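Local structure of protein Dok-7 (Mus musculus, 3ML4) at residues A9-Q14 / D105-Y110; R26-R31 / L40-Y45. The protein activates the muscle receptor tyrosine kinase MuSK as a dimeric cytoplasmic adaptor needed for neuromuscular synapse formation, binding phosphoinositides through its PH domain. One frame throughout, in Å; residues are numbered along the deposited sequence.

Interaction 1. Residues A9-Q14 / D105-Y110; sequences ALVEGQ and DTRIRY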
ATOM      1  N   ALA B   9      -5.882  -8.956  13.896  1.00 44.11           N
ATOM      2  CA  ALA B   9      -6.817  -7.890  13.588  1.00 43.08           C
ATOM      3  C   ALA B   9      -6.172  -6.568  13.962  1.00 42.38           C
ATOM      4  O   ALA B   9      -5.391  -6.514  14.910  1.00 42.05           O
ATOM      5  CB  ALA B   9      -8.096  -8.090  14.371  1.00 43.10           C
ATOM      6  N   LEU B  10      -6.471  -5.504  13.219  1.00 41.78           N
ATOM      7  CA  LEU B  10      -6.074  -4.170  13.686  1.00 41.36           C
ATOM      8  C   LEU B  10      -7.045  -3.692  14.767  1.00 40.92           C
ATOM      9  O   LEU B  10      -6.630  -3.069  15.739  1.00 40.71           O
ATOM     10  CB  LEU B  10      -5.879  -3.154  12.547  1.00 41.15           C
ATOM     11  CG  LEU B  10      -6.992  -2.614  11.651  1.00 41.07           C
ATOM     12  CD1 LEU B  10      -7.752  -1.494  12.321  1.00 41.17           C
ATOM     13  CD2 LEU B  10      -6.380  -2.095  10.367  1.00 41.40           C
ATOM     14  N   VAL B  11      -8.328  -4.007  14.586  1.00 40.72           N
ATOM     15  CA  VAL B  11      -9.338  -3.881  15.648  1.00 40.68           C
ATOM     16  C   VAL B  11     -10.381  -4.973  15.547  1.00 40.57           C
ATOM     17  O   VAL B  11     -10.706  -5.442  14.454  1.00 40.44           O
ATOM     18  CB  VAL B  11     -10.105  -2.520  15.655  1.00 40.57           C
ATOM     19  CG1 VAL B  11      -9.314  -1.444  16.379  1.00 40.49           C
ATOM     20  CG2 VAL B  11     -10.537  -2.097  14.241  1.00 40.26           C
ATOM     21  N   GLU B  12     -10.907  -5.356  16.702  1.00 40.56           N
ATOM     22  CA  GLU B  12     -12.037  -6.268  16.778  1.00 40.65           C
ATOM     23  C   GLU B  12     -12.875  -5.942  18.002  1.00 40.44           C
ATOM     24  O   GLU B  12     -12.357  -5.446  19.001  1.00 40.31           O
ATOM     25  CB  GLU B  12     -11.576  -7.731  16.804  1.00 40.76           C
ATOM     26  CG  GLU B  12     -10.500  -8.047  17.841  1.00 40.84           C
ATOM     27  CD  GLU B  12     -10.249  -9.531  17.984  1.00 40.80           C
ATOM     28  OE1 GLU B  12     -11.209 -10.320  17.843  1.00 41.78           O
ATOM     29  OE2 GLU B  12      -9.092  -9.910  18.246  1.00 40.76           O
ATOM     30  N   GLY B  13     -14.170  -6.215  17.909  1.00 40.45           N
ATOM     31  CA  GLY B  13     -15.093  -5.937  19.000  1.00 40.45           C
ATOM     32  C   GLY B  13     -16.535  -6.094  18.585  1.00 40.45           C
ATOM     33  O   GLY B  13     -16.827  -6.516  17.462  1.00 40.39           O
ATOM     34  N   GLN B  14     -17.445  -5.757  19.494  1.00 40.71           N
ATOM     35  CA  GLN B  14     -18.870  -5.870  19.202  1.00 40.97           C
ATOM     36  C   GLN B  14     -19.353  -4.605  18.503  1.00 40.77           C
ATOM     37  O   GLN B  14     -19.139  -3.490  18.983  1.00 40.88           O
ATOM     38  CB  GLN B  14     -19.678  -6.180  20.470  1.00 41.13           C
ATOM     39  CG  GLN B  14     -20.978  -6.965  20.216  1.00 41.94           C
ATOM     40  CD  GLN B  14     -20.745  -8.404  19.737  1.00 43.04           C
ATOM     41  OE1 GLN B  14     -19.625  -8.919  19.777  1.00 43.26           O
ATOM     42  NE2 GLN B  14     -21.815  -9.054  19.285  1.00 42.93           N
ATOM     43  N   ASP B 105     -11.765   4.726  15.077  1.00 34.48           N
ATOM     44  CA  ASP B 105     -11.396   5.783  14.135  1.00 33.95           C
ATOM     45  C   ASP B 105      -9.893   6.085  14.154  1.00 33.84           C
ATOM     46  O   ASP B 105      -9.270   6.195  13.095  1.00 33.59           O
ATOM     47  CB  ASP B 105     -12.184   7.068  14.414  1.00 33.85           C
ATOM     48  CG  ASP B 105     -11.842   8.176  13.442  1.00 33.02           C
ATOM     49  OD1 ASP B 105     -12.469   8.245  12.366  1.00 33.28           O
ATOM     50  OD2 ASP B 105     -10.941   8.976  13.748  1.00 32.27           O
ATOM     51  N   THR B 106      -9.327   6.220  15.356  1.00 33.44           N
ATOM     52  CA  THR B 106      -7.907   6.533  15.523  1.00 33.11           C
ATOM     53  C   THR B 106      -7.007   5.385  15.046  1.00 32.96           C
ATOM     54  O   THR B 106      -5.995   5.623  14.377  1.00 33.05           O
ATOM     55  CB  THR B 106      -7.574   6.889  16.994  1.00 33.21           C
ATOM     56  OG1 THR B 106      -8.527   7.839  17.486  1.00 33.28           O
ATOM     57  CG2 THR B 106      -6.170   7.474  17.119  1.00 32.63           C
ATOM     58  N   ARG B 107      -7.382   4.151  15.383  1.00 32.47           N
ATOM     59  CA  ARG B 107      -6.598   2.971  15.012  1.00 32.25           C
ATOM     60  C   ARG B 107      -6.634   2.726  13.499  1.00 31.83           C
ATOM     61  O   ARG B 107      -5.585   2.534  12.877  1.00 31.80           O
ATOM     62  CB  ARG B 107      -7.070   1.735  15.804  1.00 32.38           C
ATOM     63  CG  ARG B 107      -6.200   0.466  15.682  1.00 33.07           C
ATOM     64  CD  ARG B 107      -4.871   0.559  16.435  1.00 33.85           C
ATOM     65  NE  ARG B 107      -3.801   0.986  15.541  1.00 35.24           N
ATOM     66  CZ  ARG B 107      -2.952   0.162  14.925  1.00 35.61           C
ATOM     67  NH1 ARG B 107      -3.017  -1.150  15.126  1.00 35.27           N
ATOM     68  NH2 ARG B 107      -2.025   0.657  14.116  1.00 35.60           N
ATOM     69  N   ILE B 108      -7.835   2.758  12.916  1.00 31.37           N
ATOM     70  CA  ILE B 108      -8.015   2.567  11.468  1.00 30.92           C
ATOM     71  C   ILE B 108      -7.306   3.646  10.639  1.00 30.91           C
ATOM     72  O   ILE B 108      -6.649   3.330   9.648  1.00 31.20           O
ATOM     73  CB  ILE B 108      -9.509   2.471  11.073  1.00 30.87           C
ATOM     74  CG1 ILE B 108     -10.169   1.262  11.755  1.00 31.06           C
ATOM     75  CG2 ILE B 108      -9.664   2.375   9.557  1.00 30.60           C
ATOM     76  CD1 ILE B 108     -11.690   1.213  11.649  1.00 30.75           C
ATOM     77  N   ARG B 109      -7.427   4.906  11.054  1.00 30.74           N
ATOM     78  CA  ARG B 109      -6.733   6.020  10.393  1.00 30.73           C
ATOM     79  C   ARG B 109      -5.235   5.794  10.236  1.00 30.69           C
ATOM     80  O   ARG B 109      -4.712   5.848   9.125  1.00 30.66           O
ATOM     81  CB  ARG B 109      -6.965   7.331  11.142  1.00 30.66           C
ATOM     82  CG  ARG B 109      -8.097   8.130  10.587  1.00 31.07           C
ATOM     83  CD  ARG B 109      -8.234   9.469  11.282  1.00 32.63           C
ATOM     84  NE  ARG B 109      -8.663  10.461  10.303  1.00 33.63           N
ATOM     85  CZ  ARG B 109      -9.923  10.691   9.953  1.00 34.00           C
ATOM     86  NH1 ARG B 109     -10.930  10.032  10.523  1.00 34.75           N
ATOM     87  NH2 ARG B 109     -10.175  11.601   9.032  1.00 34.56           N
ATOM     88  N   TYR B 110      -4.555   5.547  11.355  1.00 30.64           N
ATOM     89  CA  TYR B 110      -3.113   5.354  11.360  1.00 30.58           C
ATOM     90  C   TYR B 110      -2.709   4.183  10.473  1.00 30.38           C
ATOM     91  O   TYR B 110      -1.765   4.284   9.692  1.00 30.34           O
ATOM     92  CB  TYR B 110      -2.619   5.130  12.785  1.00 31.16           C
ATOM     93  CG  TYR B 110      -1.139   4.847  12.878  1.00 32.21           C
ATOM     94  CD1 TYR B 110      -0.219   5.891  12.965  1.00 32.98           C
ATOM     95  CD2 TYR B 110      -0.655   3.537  12.864  1.00 32.24           C
ATOM     96  CE1 TYR B 110       1.144   5.634  13.044  1.00 32.98           C
ATOM     97  CE2 TYR B 110       0.699   3.275  12.938  1.00 32.25           C
ATOM     98  CZ  TYR B 110       1.593   4.327  13.032  1.00 32.54           C
ATOM     99  OH  TYR B 110       2.944   4.072  13.114  1.00 33.16           O
TER

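Interaction 2. Residues R26-R31 / L40-Y45; sequences RWLVLR and LLMLVY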
ATOM      1  N   ARG B  26     -22.968  -8.215  15.834  1.00 42.73           N
ATOM      2  CA  ARG B  26     -22.060  -9.298  15.486  1.00 42.65           C
ATOM      3  C   ARG B  26     -20.641  -8.891  15.848  1.00 42.36           C
ATOM      4  O   ARG B  26     -20.337  -7.698  15.909  1.00 42.44           O
ATOM      5  CB  ARG B  26     -22.169  -9.646  13.992  1.00 42.60           C
ATOM      6  CG  ARG B  26     -23.279 -10.655  13.685  1.00 42.95           C
ATOM      7  CD  ARG B  26     -23.512 -10.865  12.200  1.00 43.21           C
ATOM      8  NE  ARG B  26     -24.848 -11.405  11.939  1.00 44.69           N
ATOM      9  CZ  ARG B  26     -25.175 -12.150  10.886  1.00 45.52           C
ATOM     10  NH1 ARG B  26     -24.260 -12.479   9.979  1.00 45.90           N
ATOM     11  NH2 ARG B  26     -26.421 -12.582  10.746  1.00 45.64           N
ATOM     12  N   TRP B  27     -19.785  -9.877  16.117  1.00 42.00           N
ATOM     13  CA  TRP B  27     -18.381  -9.610  16.413  1.00 41.54           C
ATOM     14  C   TRP B  27     -17.642  -9.363  15.100  1.00 41.57           C
ATOM     15  O   TRP B  27     -17.636 -10.220  14.209  1.00 41.48           O
ATOM     16  CB  TRP B  27     -17.755 -10.762  17.201  1.00 41.06           C
ATOM     17  CG  TRP B  27     -16.330 -10.519  17.625  1.00 40.73           C
ATOM     18  CD1 TRP B  27     -15.204 -10.833  16.920  1.00 40.62           C
ATOM     19  CD2 TRP B  27     -15.878  -9.921  18.852  1.00 40.37           C
ATOM     20  NE1 TRP B  27     -14.080 -10.469  17.627  1.00 41.03           N
ATOM     21  CE2 TRP B  27     -14.465  -9.909  18.817  1.00 40.50           C
ATOM     22  CE3 TRP B  27     -16.530  -9.398  19.977  1.00 39.99           C
ATOM     23  CZ2 TRP B  27     -13.690  -9.389  19.862  1.00 40.48           C
ATOM     24  CZ3 TRP B  27     -15.759  -8.880  21.016  1.00 40.46           C
ATOM     25  CH2 TRP B  27     -14.354  -8.881  20.950  1.00 40.51           C
ATOM     26  N   LEU B  28     -17.042  -8.179  14.985  1.00 41.60           N
ATOM     27  CA  LEU B  28     -16.415  -7.742  13.737  1.00 41.51           C
ATOM     28  C   LEU B  28     -14.907  -7.687  13.850  1.00 41.46           C
ATOM     29  O   LEU B  28     -14.364  -7.129  14.804  1.00 41.56           O
ATOM     30  CB  LEU B  28     -16.955  -6.371  13.305  1.00 41.57           C
ATOM     31  CG  LEU B  28     -16.477  -5.771  11.976  1.00 41.55           C
ATOM     32  CD1 LEU B  28     -17.041  -6.526  10.776  1.00 40.99           C
ATOM     33  CD2 LEU B  28     -16.853  -4.307  11.893  1.00 41.39           C
ATOM     34  N   VAL B  29     -14.244  -8.276  12.862  1.00 41.38           N
ATOM     35  CA  VAL B  29     -12.788  -8.235  12.754  1.00 41.26           C
ATOM     36  C   VAL B  29     -12.384  -7.405  11.532  1.00 41.11           C
ATOM     37  O   VAL B  29     -12.789  -7.705  10.401  1.00 40.91           O
ATOM     38  CB  VAL B  29     -12.183  -9.669  12.668  1.00 41.28           C
ATOM     39  CG1 VAL B  29     -10.739  -9.643  12.167  1.00 41.26           C
ATOM     40  CG2 VAL B  29     -12.267 -10.367  14.016  1.00 41.28           C
ATOM     41  N   LEU B  30     -11.598  -6.358  11.769  1.00 40.97           N
ATOM     42  CA  LEU B  30     -11.022  -5.571  10.683  1.00 40.92           C
ATOM     43  C   LEU B  30      -9.525  -5.763  10.619  1.00 40.96           C
ATOM     44  O   LEU B  30      -8.829  -5.645  11.631  1.00 40.86           O
ATOM     45  CB  LEU B  30     -11.351  -4.084  10.829  1.00 40.81           C
ATOM     46  CG  LEU B  30     -12.775  -3.661  10.461  1.00 41.00           C
ATOM     47  CD1 LEU B  30     -12.968  -2.179  10.719  1.00 40.77           C
ATOM     48  CD2 LEU B  30     -13.125  -4.014   9.003  1.00 40.67           C
ATOM     49  N   ARG B  31      -9.039  -6.073   9.421  1.00 41.26           N
ATOM     50  CA  ARG B  31      -7.602  -6.181   9.171  1.00 41.51           C
ATOM     51  C   ARG B  31      -7.245  -5.824   7.733  1.00 41.52           C
ATOM     52  O   ARG B  31      -8.066  -5.967   6.824  1.00 41.42           O
ATOM     53  CB  ARG B  31      -7.072  -7.578   9.544  1.00 41.46           C
ATOM     54  CG  ARG B  31      -7.385  -8.724   8.576  1.00 41.58           C
ATOM     55  CD  ARG B  31      -6.634  -9.959   9.057  1.00 41.87           C
ATOM     56  NE  ARG B  31      -6.653 -11.117   8.165  1.00 42.15           N
ATOM     57  CZ  ARG B  31      -5.801 -11.309   7.160  1.00 42.27           C
ATOM     58  NH1 ARG B  31      -4.888 -10.395   6.870  1.00 42.08           N
ATOM     59  NH2 ARG B  31      -5.876 -12.413   6.426  1.00 42.72           N
ATOM     60  N   LEU B  40      -9.455  -2.811   3.381  1.00 47.57           N
ATOM     61  CA  LEU B  40      -9.769  -3.453   4.639  1.00 47.27           C
ATOM     62  C   LEU B  40     -10.562  -4.731   4.404  1.00 47.24           C
ATOM     63  O   LEU B  40     -11.540  -4.744   3.654  1.00 46.99           O
ATOM     64  CB  LEU B  40     -10.538  -2.507   5.560  1.00 47.24           C
ATOM     65  CG  LEU B  40      -9.724  -1.483   6.355  1.00 46.97           C
ATOM     66  CD1 LEU B  40     -10.659  -0.465   6.992  1.00 46.63           C
ATOM     67  CD2 LEU B  40      -8.843  -2.160   7.411  1.00 46.31           C
ATOM     68  N   LEU B  41     -10.111  -5.810   5.036  1.00 47.33           N
ATOM     69  CA  LEU B  41     -10.863  -7.050   5.069  1.00 47.41           C
ATOM     70  C   LEU B  41     -11.791  -7.042   6.274  1.00 47.64           C
ATOM     71  O   LEU B  41     -11.355  -6.856   7.414  1.00 47.43           O
ATOM     72  CB  LEU B  41      -9.925  -8.262   5.112  1.00 47.36           C
ATOM     73  CG  LEU B  41     -10.532  -9.671   5.078  1.00 46.96           C
ATOM     74  CD1 LEU B  41     -11.239  -9.955   3.764  1.00 46.67           C
ATOM     75  CD2 LEU B  41      -9.459 -10.716   5.338  1.00 47.32           C
HETATM   76  N   MSE B  42     -13.077  -7.221   6.002  1.00 48.19           N
HETATM   77  CA  MSE B  42     -14.078  -7.345   7.045  1.00 49.29           C
HETATM   78  C   MSE B  42     -14.308  -8.824   7.306  1.00 48.96           C
HETATM   79  O   MSE B  42     -14.621  -9.578   6.384  1.00 48.95           O
HETATM   80  CB  MSE B  42     -15.392  -6.683   6.623  1.00 49.09           C
HETATM   81  CG  MSE B  42     -15.256  -5.273   6.070  1.00 49.97           C
HETATM   82 SE   MSE B  42     -16.950  -4.289   6.121  1.00 51.85          SE
HETATM   83  CE  MSE B  42     -17.032  -3.962   8.046  1.00 50.72           C
ATOM     84  N   LEU B  43     -14.131  -9.237   8.556  1.00 49.07           N
ATOM     85  CA  LEU B  43     -14.426 -10.609   8.959  1.00 49.15           C
ATOM     86  C   LEU B  43     -15.496 -10.607  10.042  1.00 49.33           C
ATOM     87  O   LEU B  43     -15.264 -10.126  11.151  1.00 49.17           O
ATOM     88  CB  LEU B  43     -13.158 -11.335   9.426  1.00 48.97           C
ATOM     89  CG  LEU B  43     -12.018 -11.537   8.414  1.00 48.80           C
ATOM     90  CD1 LEU B  43     -10.826 -12.214   9.079  1.00 48.38           C
ATOM     91  CD2 LEU B  43     -12.458 -12.323   7.178  1.00 48.04           C
ATOM     92  N   VAL B  44     -16.670 -11.135   9.704  1.00 49.83           N
ATOM     93  CA  VAL B  44     -17.820 -11.121  10.611  1.00 50.45           C
ATOM     94  C   VAL B  44     -18.122 -12.497  11.198  1.00 50.84           C
ATOM     95  O   VAL B  44     -18.313 -13.475  10.474  1.00 50.76           O
ATOM     96  CB  VAL B  44     -19.097 -10.591   9.915  1.00 50.53           C
ATOM     97  CG1 VAL B  44     -20.193 -10.339  10.937  1.00 50.38           C
ATOM     98  CG2 VAL B  44     -18.802  -9.321   9.144  1.00 50.55           C
ATOM     99  N   TYR B  45     -18.173 -12.545  12.523  1.00 51.54           N
ATOM    100  CA  TYR B  45     -18.567 -13.742  13.256  1.00 52.20           C
ATOM    101  C   TYR B  45     -19.881 -13.463  13.983  1.00 52.76           C
ATOM    102  O   TYR B  45     -20.226 -12.300  14.217  1.00 52.97           O
ATOM    103  CB  TYR B  45     -17.477 -14.126  14.258  1.00 52.10           C
ATOM    104  CG  TYR B  45     -16.085 -14.244  13.661  1.00 52.06           C
ATOM    105  CD1 TYR B  45     -15.287 -13.113  13.479  1.00 51.77           C
ATOM    106  CD2 TYR B  45     -15.561 -15.485  13.291  1.00 51.83           C
ATOM    107  CE1 TYR B  45     -14.011 -13.210  12.938  1.00 51.66           C
ATOM    108  CE2 TYR B  45     -14.279 -15.593  12.748  1.00 51.76           C
ATOM    109  CZ  TYR B  45     -13.511 -14.449  12.577  1.00 51.79           C
ATOM    110  OH  TYR B  45     -12.245 -14.529  12.045  1.00 51.49           O
TER

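Interaction 1. Residues A9-Q14 / D105-Y110
Leu10 holds CG in the crowded position between its backbone N and carbonyl carbon (chi1 67°), and Ile108 sets CG1 anti to its carbonyl carbon (chi1 -61°), so that the two branched chains meet almost at right angles. They join the start of the first PH-domain strand, Leu10 lying just before it, to the C-terminal helix 98-112, the helix that caps one open end of the PH barrel. Leu10 CD1 comes to 3.7 Å from Ile108 CG1, while Val11 CG2 touches the same methylene more loosely. Leu10 and Val11 can both turn toward the helix because together they face Leu30 in a classic beta bulge, where consecutive side chains no longer alternate across the sheet. Arg107 contributes the aliphatic part of its chain: with CG anti to the backbone N (chi1 -171°), CB and CG run past Val11 CG1 in the opposite direction, CG at 3.7 Å from that methyl. No hydrogen bond crosses between the segments. Farther round the helix, Arg109 and Asp105 form an i to i+4 salt bridge, NH1 to OD1 at 3.0 Å, and Ile108 also packs on Leu30, Leu69 and Leu82, which ties the helix to three strands. The same chi1 brings Arg107 CG to 3.6 Å from Leu10 O, in simple van der Waals contact.

Interaction 2. Residues R26-R31 / L40-Y45
Strands 24-31 and 40-45 form an antiparallel beta hairpin in the N-terminal half of the PH-domain sheet, their short axes 4.7 Å apart. Val29 and Leu43 make a hydrogen-bonded pair at its middle, with Val29 N to Leu43 O and Leu43 N to Val29 O both 2.7 Å and in the carbonyl planes. Toward one end, Tyr45 N reaches Trp27 O nearly along the C=O axis at 2.9 Å, whereas the return bond from Trp27 N is weak. On the face of Leu28, Leu30, Met42 and Val44, the selenomethionine at 42 bends at chi3 (73°) so that its CE lies 3.7 Å from Leu28 CD1, which also meets Val44 CG2. On the other face, Val29 CG2 abuts the edge of the Tyr45 ring, 3.5 Å from CE1, and Leu41 CD2 lies over one face of the Arg31 guanidinium, 4.0 Å from NE. That guanidinium forms a salt bridge with Glu7, and the bound peptide packs on Arg31, Leu41 and Leu43. Leu28 and Leu30 rest against Trp104 of helix 98-112; behind the other face, helix 48-52 places Arg51 on Trp27, Val29 and Tyr45, while strands 11-17 and 59-71 flank the hairpin.

Both interactions belong to the PH domain, their centres about 10 Å apart, and strands 11-17 and 24-31 lie side by side in one sheet. Interaction 2 is a ladder of backbone hydrogen bonds with side chains packed on both faces and is largely buried; interaction 1 is a smaller, partly buried meeting of strand and helix made mainly by side chains. They touch directly: Leu10 N lies 2.8 Å from Leu30 O, a probable hydrogen bond, and Glu12 OE1 lies 2.9 Å from Trp27 NE1. Leu30 belongs to both neighbourhoods, a residue of the hairpin that faces the bulge of interaction 1. In chain order, the hairpin is nested within the loop closed by interaction 1.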